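Endoglucanase EG-II (Hypocrea jecorina, PDB 3QR3) hydrolyses internal beta-1,4-glucosidic bonds of cellulose, as an endoglucanase whose catalytic domain is a TIM barrel of glycosyl hydrolase family 5. Local coordinates at residues 183-188 / 193-198; 48-53 / 313-318; 84-89 / 100-105. One frame throughout, in Å; residues are numbered along the deposited sequence.

Contact 1 (183-188 / 193-198); sequences GNDWQS and ISDGSA. With SO4 (sulfate ion), chain D; SO4 (sulfate ion), chain C.
Asn184 and Ser197 meet through a backbone-to-side-chain hydrogen bond: the amide N of Asn184 donates to OG of Ser197 over 2.9 Å, at a nearly straight 168°. The same hydroxyl donates to OD1 of Asp195, 2.7 Å away, on the syn side but tilted out of the carboxylate plane. OD1 of Asp195 also receives the amide of Ser197, closing an Asx turn, so two donors grip this oxygen from the same face and hold the carboxylate in place.

The setting is the loop after strand 179-182 of the barrel, leading into helix 197-201; a type I beta turn from Ile193 to Gly196, the N-cap residue, reverses the chain just before the helix.

The two acids meet from opposite directions with their carboxylates nearly coplanar, OD2 of Asp185 2.5 Å from OD2 of Asp195, so close that one is probably protonated and donates to the other. Asn184 CB packs 3.4 Å from OD2 of Asp195.

A water bridges ND2 of Asn184 and the carbonyl O of Asp195, while ND2 also donates to the carbonyl of Val153. NE1 of Trp186 donates to O1 of a sulfate ion, probably from the crystallisation liquor, in the indole plane at 3.2 Å, and weakly to its O3.

Contact 2 (48-53 / 313-318); sequences MQHFVN and NSWTDT
A histidine-carboxylate hydrogen bond, His50 to Asp317, flanked by Trp315, makes up this junction, which fastens the segment 313-318, late in the chain, to helix 44-55 on the outside of the TIM barrel. NE2 of His50 donates to OD2 of Asp317 over 2.6 Å, and the N-H points at the oxygen almost straight, at 170°. The acceptor lies in the imidazole plane, yet the carboxylate is turned, so the proton arrives on the syn side of OD2 and 32° out of the carboxylate plane. With NE2 carrying the proton in this bond, the imidazole's rotation is fixed; its ND1 is buried here with no polar partner in the model. The nearby carboxylate of Asp55 would probably raise the proton affinity of Asp317, and the bond from His50 may offset this.

CB of Trp315 lies over one face of the His50 ring, 3.7 Å from its centroid, while CB of His50 in turn sits over the five-membered ring of Trp315, 3.9 Å from that centroid: two reciprocal CH-pi contacts. These two rings are only modestly tilted but so displaced that their centroids are 5.0 Å apart, little of one lying above the other. His50 reaches this position with CG anti to the backbone N (chi1 153°), which lays the imidazole beside the Phe51 ring with NE2 facing Asp317. CE1 of Phe51 comes within 3.6 Å of OD2 of Asp317, and a water joins NE2 of Gln49 to NE1 of Trp315, weakly on the indole side.

Around this, Phe51 and Trp315 both rest on Pro308, Phe51 continues inward to Phe60 of strand 59-64, and strand 315-316 pairs antiparallel with strand 309-310.

Contact 3 (84-89 / 100-105); sequences SKYDQL and CIVDIH
Tyr86 and Val102 have the most surface buried by this contact, where helix 80-95 packs outside strand 99-104. This is the helix of the beta-alpha-beta crossover between parallel neighbours 59-64 and 99-104 of a TIM barrel: it runs back along the outside of the sheet, its N-to-C direction 144° from that of the strand, so roughly antiparallel, the short segment axes coming within 11.0 Å.

Tyr86 extends from the helix with CG anti to the backbone N (chi1 -177°), which sends the ring inward to the strand. Its phenol oxygen does most of the touching, OH lying 3.4 Å from CA of Val102. The two side chains cross at a slant, and CE2 of Tyr86 meets CG1 of Val102 at 4.0 Å. The hydroxyl is not left without a polar partner in this apolar layer, for it hydrogen-bonds to the carbonyl O of Leu62 on the adjacent strand 59-64. Trp129 of helix 122-136 covers Val102 as well, and the disulfide of Cys100 with Cys93 ties the same helix and strand covalently.

Beyond the strand's end, His105 ND1 donates to OD2 of Asp103 at 2.7 Å, using the syn lone pair of that oxygen.

Overall arrangement
The three contacts sample different depths of one barrel. Contact 3 is wholly buried, its centre about 11 Å from the chain's centre, and its chemistry is mostly apolar. Contacts 1 and 2 are partly buried, farther out, and rely on polar links: a hydroxyl, two acids and a water in contact 1, a histidine and a carboxylate in contact 2, beside reciprocal CH-pi contacts with a tryptophan. Contact 1 is local, its segments only a few residues apart, whereas contact 2 joins parts of the chain more than 250 residues apart. Contacts 2 and 3 touch where helices 44-55 and 80-95 pack, Met48 CE lying 3.7 Å from Leu89 CD1; contact 1 lies across the centre from both.

Contact 1 (183-188 / 193-198)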
# COMPACT_ATOMS: atom_id res chain seq x y z
N GLY A 183 5.55 -6.26 -7.98
CA GLY A 183 6.50 -7.26 -8.43
C GLY A 183 7.00 -8.20 -7.35
O GLY A 183 6.50 -8.18 -6.21
N ASN A 184 8.00 -9.00 -7.70
CA ASN A 184 8.58 -10.03 -6.83
C ASN A 184 9.49 -9.44 -5.75
O ASN A 184 9.60 -8.22 -5.61
CB ASN A 184 9.38 -11.01 -7.69
CG ASN A 184 9.10 -12.47 -7.35
OD1 ASN A 184 8.42 -12.80 -6.37
ND2 ASN A 184 9.63 -13.36 -8.18
N ASP A 185 10.17 -10.31 -5.01
CA ASP A 185 11.11 -9.87 -3.98
C ASP A 185 10.49 -8.87 -2.99
O ASP A 185 11.10 -7.86 -2.67
CB ASP A 185 12.36 -9.28 -4.61
CG ASP A 185 13.32 -10.34 -5.12
OD1 ASP A 185 13.94 -11.04 -4.29
OD2 ASP A 185 13.45 -10.48 -6.35
N TRP A 186 9.30 -9.18 -2.51
CA TRP A 186 8.62 -8.36 -1.53
C TRP A 186 8.44 -6.93 -2.05
O TRP A 186 8.47 -5.96 -1.29
CB TRP A 186 9.40 -8.34 -0.21
CG TRP A 186 9.83 -9.70 0.24
CD1 TRP A 186 10.97 -10.37 -0.12
CD2 TRP A 186 9.15 -10.55 1.18
NE1 TRP A 186 11.03 -11.59 0.52
CE2 TRP A 186 9.93 -11.72 1.32
CE3 TRP A 186 7.97 -10.44 1.91
CZ2 TRP A 186 9.55 -12.78 2.16
CZ3 TRP A 186 7.59 -11.49 2.74
CH2 TRP A 186 8.39 -12.64 2.87
N GLN A 187 8.24 -6.81 -3.36
CA GLN A 187 8.08 -5.50 -3.99
C GLN A 187 9.29 -4.58 -3.86
O GLN A 187 9.17 -3.37 -4.09
CB GLN A 187 6.86 -4.79 -3.42
CG GLN A 187 5.53 -5.29 -3.96
CD GLN A 187 4.37 -4.46 -3.45
OE1 GLN A 187 3.74 -4.81 -2.46
NE2 GLN A 187 4.11 -3.34 -4.11
N SER A 188 10.45 -5.11 -3.52
CA SER A 188 11.61 -4.25 -3.32
C SER A 188 11.95 -3.41 -4.54
O SER A 188 12.10 -3.92 -5.66
CB SER A 188 12.84 -5.05 -2.90
OG SER A 188 13.96 -4.18 -2.87
N ILE A 193 13.84 -4.18 -11.16
CA ILE A 193 14.28 -4.37 -12.54
C ILE A 193 15.08 -5.65 -12.69
O ILE A 193 14.80 -6.48 -13.56
CB ILE A 193 15.11 -3.17 -13.04
CG1 ILE A 193 14.26 -1.90 -13.04
CG2 ILE A 193 15.68 -3.43 -14.43
CD1 ILE A 193 15.06 -0.61 -13.01
N SER A 194 16.07 -5.83 -11.83
CA SER A 194 16.99 -6.96 -11.95
C SER A 194 16.32 -8.34 -11.83
O SER A 194 16.79 -9.29 -12.43
CB SER A 194 18.14 -6.84 -10.95
OG SER A 194 17.66 -6.92 -9.61
N ASP A 195 15.24 -8.45 -11.06
CA ASP A 195 14.56 -9.75 -10.91
C ASP A 195 13.51 -10.00 -11.99
O ASP A 195 12.80 -11.00 -11.95
CB ASP A 195 13.97 -9.96 -9.50
CG ASP A 195 12.66 -9.18 -9.27
OD1 ASP A 195 12.12 -8.58 -10.22
OD2 ASP A 195 12.18 -9.18 -8.10
N GLY A 196 13.42 -9.08 -12.96
CA GLY A 196 12.56 -9.28 -14.11
C GLY A 196 11.12 -8.83 -13.95
O GLY A 196 10.32 -8.97 -14.86
N SER A 197 10.78 -8.29 -12.78
CA SER A 197 9.42 -7.83 -12.51
C SER A 197 9.04 -6.65 -13.38
O SER A 197 7.94 -6.58 -13.92
CB SER A 197 9.27 -7.43 -11.02
OG SER A 197 9.41 -8.55 -10.16
N ALA A 198 9.95 -5.68 -13.49
CA ALA A 198 9.69 -4.51 -14.32
C ALA A 198 9.31 -4.93 -15.75
O ALA A 198 8.28 -4.49 -16.29
CB ALA A 198 10.90 -3.57 -14.33
S SO4 D . 14.08 -13.47 0.87
O1 SO4 D . 12.81 -14.10 1.20
O2 SO4 D . 15.09 -14.51 0.62
O3 SO4 D . 13.93 -12.67 -0.33
O4 SO4 D . 14.52 -12.63 1.98
S SO4 C . 17.36 -5.14 -2.78
O1 SO4 C . 15.95 -5.50 -2.89
O2 SO4 C . 18.09 -5.61 -3.95
O3 SO4 C . 17.47 -3.68 -2.70
O4 SO4 C . 17.90 -5.75 -1.57
O HOH W 1 11.44 -12.48 -10.14

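Contact 2 (48-53 / 313-318)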
# COMPACT_ATOMS: atom_id res chain seq x y z
N MET A 48 -6.24 10.18 10.11
CA MET A 48 -6.22 10.67 8.72
C MET A 48 -6.58 12.16 8.64
O MET A 48 -5.97 12.91 7.88
CB MET A 48 -7.16 9.85 7.83
CG MET A 48 -6.65 8.43 7.54
SD MET A 48 -7.61 7.59 6.27
CE MET A 48 -9.14 7.28 7.15
N GLN A 49 -7.56 12.59 9.43
CA GLN A 49 -7.99 13.98 9.39
C GLN A 49 -6.84 14.90 9.82
O GLN A 49 -6.59 15.94 9.20
CB GLN A 49 -9.22 14.20 10.27
CG GLN A 49 -9.77 15.61 10.23
CD GLN A 49 -10.88 15.84 11.25
OE1 GLN A 49 -11.82 16.58 10.99
NE2 GLN A 49 -10.76 15.19 12.40
N HIS A 50 -6.13 14.51 10.87
CA HIS A 50 -4.92 15.21 11.30
C HIS A 50 -3.86 15.24 10.19
O HIS A 50 -3.29 16.29 9.90
CB HIS A 50 -4.36 14.56 12.56
CG HIS A 50 -2.88 14.74 12.73
ND1 HIS A 50 -2.31 15.95 13.06
CD2 HIS A 50 -1.86 13.85 12.62
CE1 HIS A 50 -1.00 15.81 13.15
NE2 HIS A 50 -0.70 14.54 12.88
N PHE A 51 -3.59 14.08 9.60
CA PHE A 51 -2.58 13.99 8.55
C PHE A 51 -2.91 14.91 7.37
O PHE A 51 -2.02 15.54 6.81
CB PHE A 51 -2.45 12.54 8.06
CG PHE A 51 -1.65 11.67 9.00
CD1 PHE A 51 -0.43 12.10 9.49
CD2 PHE A 51 -2.11 10.41 9.37
CE1 PHE A 51 0.31 11.30 10.34
CE2 PHE A 51 -1.37 9.60 10.21
CZ PHE A 51 -0.16 10.05 10.70
N VAL A 52 -4.19 14.99 7.01
CA VAL A 52 -4.60 15.80 5.88
C VAL A 52 -4.57 17.29 6.24
O VAL A 52 -4.06 18.11 5.49
CB VAL A 52 -6.01 15.41 5.36
CG1 VAL A 52 -6.51 16.44 4.33
CG2 VAL A 52 -5.99 14.01 4.76
N ASN A 53 -5.12 17.62 7.40
CA ASN A 53 -5.28 19.02 7.80
C ASN A 53 -3.99 19.69 8.25
O ASN A 53 -3.76 20.86 7.95
CB ASN A 53 -6.34 19.16 8.89
CG ASN A 53 -7.73 18.94 8.37
OD1 ASN A 53 -7.94 18.90 7.16
ND2 ASN A 53 -8.69 18.79 9.27
N ASN A 313 -7.73 17.08 22.16
CA ASN A 313 -8.10 17.60 20.84
C ASN A 313 -6.90 18.09 20.04
O ASN A 313 -7.06 18.79 19.03
CB ASN A 313 -9.14 18.71 20.97
N SER A 314 -5.70 17.74 20.49
CA SER A 314 -4.49 18.04 19.74
C SER A 314 -3.75 16.76 19.40
O SER A 314 -3.70 15.83 20.20
CB SER A 314 -3.56 18.96 20.54
OG SER A 314 -3.75 20.31 20.16
N TRP A 315 -3.17 16.72 18.20
CA TRP A 315 -2.33 15.59 17.81
C TRP A 315 -0.87 16.01 17.75
O TRP A 315 -0.56 17.13 17.36
CB TRP A 315 -2.74 15.06 16.45
CG TRP A 315 -4.14 14.56 16.36
CD1 TRP A 315 -5.25 15.30 16.08
CD2 TRP A 315 -4.59 13.21 16.53
NE1 TRP A 315 -6.36 14.49 16.08
CE2 TRP A 315 -5.98 13.20 16.34
CE3 TRP A 315 -3.94 12.00 16.82
CZ2 TRP A 315 -6.74 12.04 16.44
CZ3 TRP A 315 -4.70 10.84 16.91
CH2 TRP A 315 -6.09 10.87 16.72
N THR A 316 0.01 15.11 18.15
CA THR A 316 1.44 15.30 18.00
C THR A 316 2.01 14.14 17.19
O THR A 316 1.69 12.98 17.47
CB THR A 316 2.15 15.35 19.36
OG1 THR A 316 1.45 16.25 20.22
CG2 THR A 316 3.59 15.83 19.21
N ASP A 317 2.84 14.44 16.19
CA ASP A 317 3.40 13.42 15.30
C ASP A 317 4.66 12.81 15.87
O ASP A 317 5.30 13.40 16.72
CB ASP A 317 3.72 14.02 13.92
CG ASP A 317 2.47 14.23 13.09
OD1 ASP A 317 2.32 15.34 12.52
OD2 ASP A 317 1.63 13.30 13.02
N THR A 318 5.03 11.62 15.39
CA THR A 318 6.32 11.05 15.75
C THR A 318 7.41 11.90 15.09
O THR A 318 7.12 12.70 14.21
CB THR A 318 6.44 9.56 15.33
OG1 THR A 318 6.63 9.46 13.91
CG2 THR A 318 5.20 8.79 15.74
O HOH W 2 -8.48 14.42 13.80

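Contact 3 (84-89 / 100-105)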
# COMPACT_ATOMS: atom_id res chain seq x y z
N SER A 84 -18.67 -3.81 4.88
CA SER A 84 -19.32 -2.67 5.51
C SER A 84 -18.37 -1.95 6.49
O SER A 84 -18.29 -0.72 6.50
CB SER A 84 -20.58 -3.15 6.25
OG SER A 84 -21.19 -2.08 6.95
N LYS A 85 -17.68 -2.72 7.32
CA LYS A 85 -16.71 -2.15 8.25
C LYS A 85 -15.53 -1.54 7.50
O LYS A 85 -15.15 -0.40 7.74
CB LYS A 85 -16.21 -3.23 9.22
CG LYS A 85 -17.26 -3.72 10.23
CD LYS A 85 -17.70 -2.58 11.15
CE LYS A 85 -18.65 -3.09 12.25
NZ LYS A 85 -18.87 -2.04 13.29
N TYR A 86 -14.94 -2.29 6.58
CA TYR A 86 -13.80 -1.78 5.81
C TYR A 86 -14.16 -0.54 5.01
O TYR A 86 -13.38 0.41 4.93
CB TYR A 86 -13.24 -2.87 4.89
CG TYR A 86 -12.01 -2.45 4.13
CD1 TYR A 86 -10.80 -2.25 4.79
CD2 TYR A 86 -12.05 -2.26 2.76
CE1 TYR A 86 -9.66 -1.87 4.09
CE2 TYR A 86 -10.93 -1.88 2.05
CZ TYR A 86 -9.74 -1.70 2.72
OH TYR A 86 -8.62 -1.32 2.01
N ASP A 87 -15.37 -0.52 4.45
CA ASP A 87 -15.79 0.65 3.67
C ASP A 87 -15.87 1.92 4.51
O ASP A 87 -15.71 3.02 3.98
CB ASP A 87 -17.11 0.40 2.95
CG ASP A 87 -17.45 1.53 1.97
OD1 ASP A 87 -16.58 1.88 1.15
OD2 ASP A 87 -18.57 2.09 2.04
N GLN A 88 -16.12 1.78 5.81
CA GLN A 88 -16.16 2.97 6.66
C GLN A 88 -14.80 3.65 6.67
O GLN A 88 -14.71 4.87 6.66
CB GLN A 88 -16.58 2.63 8.10
CG GLN A 88 -18.02 2.23 8.27
CD GLN A 88 -18.33 1.76 9.69
OE1 GLN A 88 -17.70 2.20 10.65
NE2 GLN A 88 -19.30 0.87 9.83
N LEU A 89 -13.74 2.85 6.69
CA LEU A 89 -12.39 3.41 6.69
C LEU A 89 -12.08 4.02 5.31
O LEU A 89 -11.52 5.11 5.20
CB LEU A 89 -11.38 2.33 7.07
CG LEU A 89 -9.92 2.79 7.21
CD1 LEU A 89 -9.80 3.83 8.31
CD2 LEU A 89 -9.02 1.58 7.48
N CYS A 100 -7.16 6.85 -1.85
CA CYS A 100 -7.20 5.78 -0.87
C CYS A 100 -6.85 4.44 -1.50
O CYS A 100 -7.58 3.93 -2.35
CB CYS A 100 -8.58 5.70 -0.22
SG CYS A 100 -8.50 5.66 1.59
N ILE A 101 -5.73 3.87 -1.06
CA ILE A 101 -5.26 2.61 -1.62
C ILE A 101 -5.82 1.42 -0.86
O ILE A 101 -5.55 1.23 0.34
CB ILE A 101 -3.72 2.52 -1.63
CG1 ILE A 101 -3.11 3.72 -2.34
CG2 ILE A 101 -3.27 1.21 -2.28
CD1 ILE A 101 -1.58 3.75 -2.27
N VAL A 102 -6.63 0.63 -1.56
CA VAL A 102 -7.14 -0.63 -1.02
C VAL A 102 -6.04 -1.66 -1.23
O VAL A 102 -5.68 -1.96 -2.37
CB VAL A 102 -8.44 -1.04 -1.73
CG1 VAL A 102 -8.88 -2.47 -1.33
CG2 VAL A 102 -9.54 -0.04 -1.43
N ASP A 103 -5.47 -2.16 -0.14
CA ASP A 103 -4.30 -3.04 -0.23
C ASP A 103 -4.63 -4.42 0.32
O ASP A 103 -4.91 -4.56 1.52
CB ASP A 103 -3.11 -2.44 0.53
CG ASP A 103 -2.14 -3.49 1.05
OD1 ASP A 103 -1.73 -4.37 0.26
OD2 ASP A 103 -1.76 -3.43 2.24
N ILE A 104 -4.61 -5.42 -0.55
CA ILE A 104 -4.83 -6.80 -0.12
C ILE A 104 -3.50 -7.34 0.42
O ILE A 104 -2.57 -7.55 -0.33
CB ILE A 104 -5.35 -7.67 -1.28
CG1 ILE A 104 -6.64 -7.07 -1.84
CG2 ILE A 104 -5.63 -9.09 -0.81
CD1 ILE A 104 -7.78 -7.02 -0.82
N HIS A 105 -3.43 -7.54 1.74
CA HIS A 105 -2.14 -7.75 2.39
C HIS A 105 -1.79 -9.25 2.45
O HIS A 105 -1.69 -9.82 3.54
CB HIS A 105 -2.19 -7.13 3.80
CG HIS A 105 -0.91 -6.50 4.24
ND1 HIS A 105 -0.42 -5.33 3.70
CD2 HIS A 105 -0.01 -6.88 5.19
CE1 HIS A 105 0.72 -5.01 4.28
NE2 HIS A 105 0.99 -5.94 5.19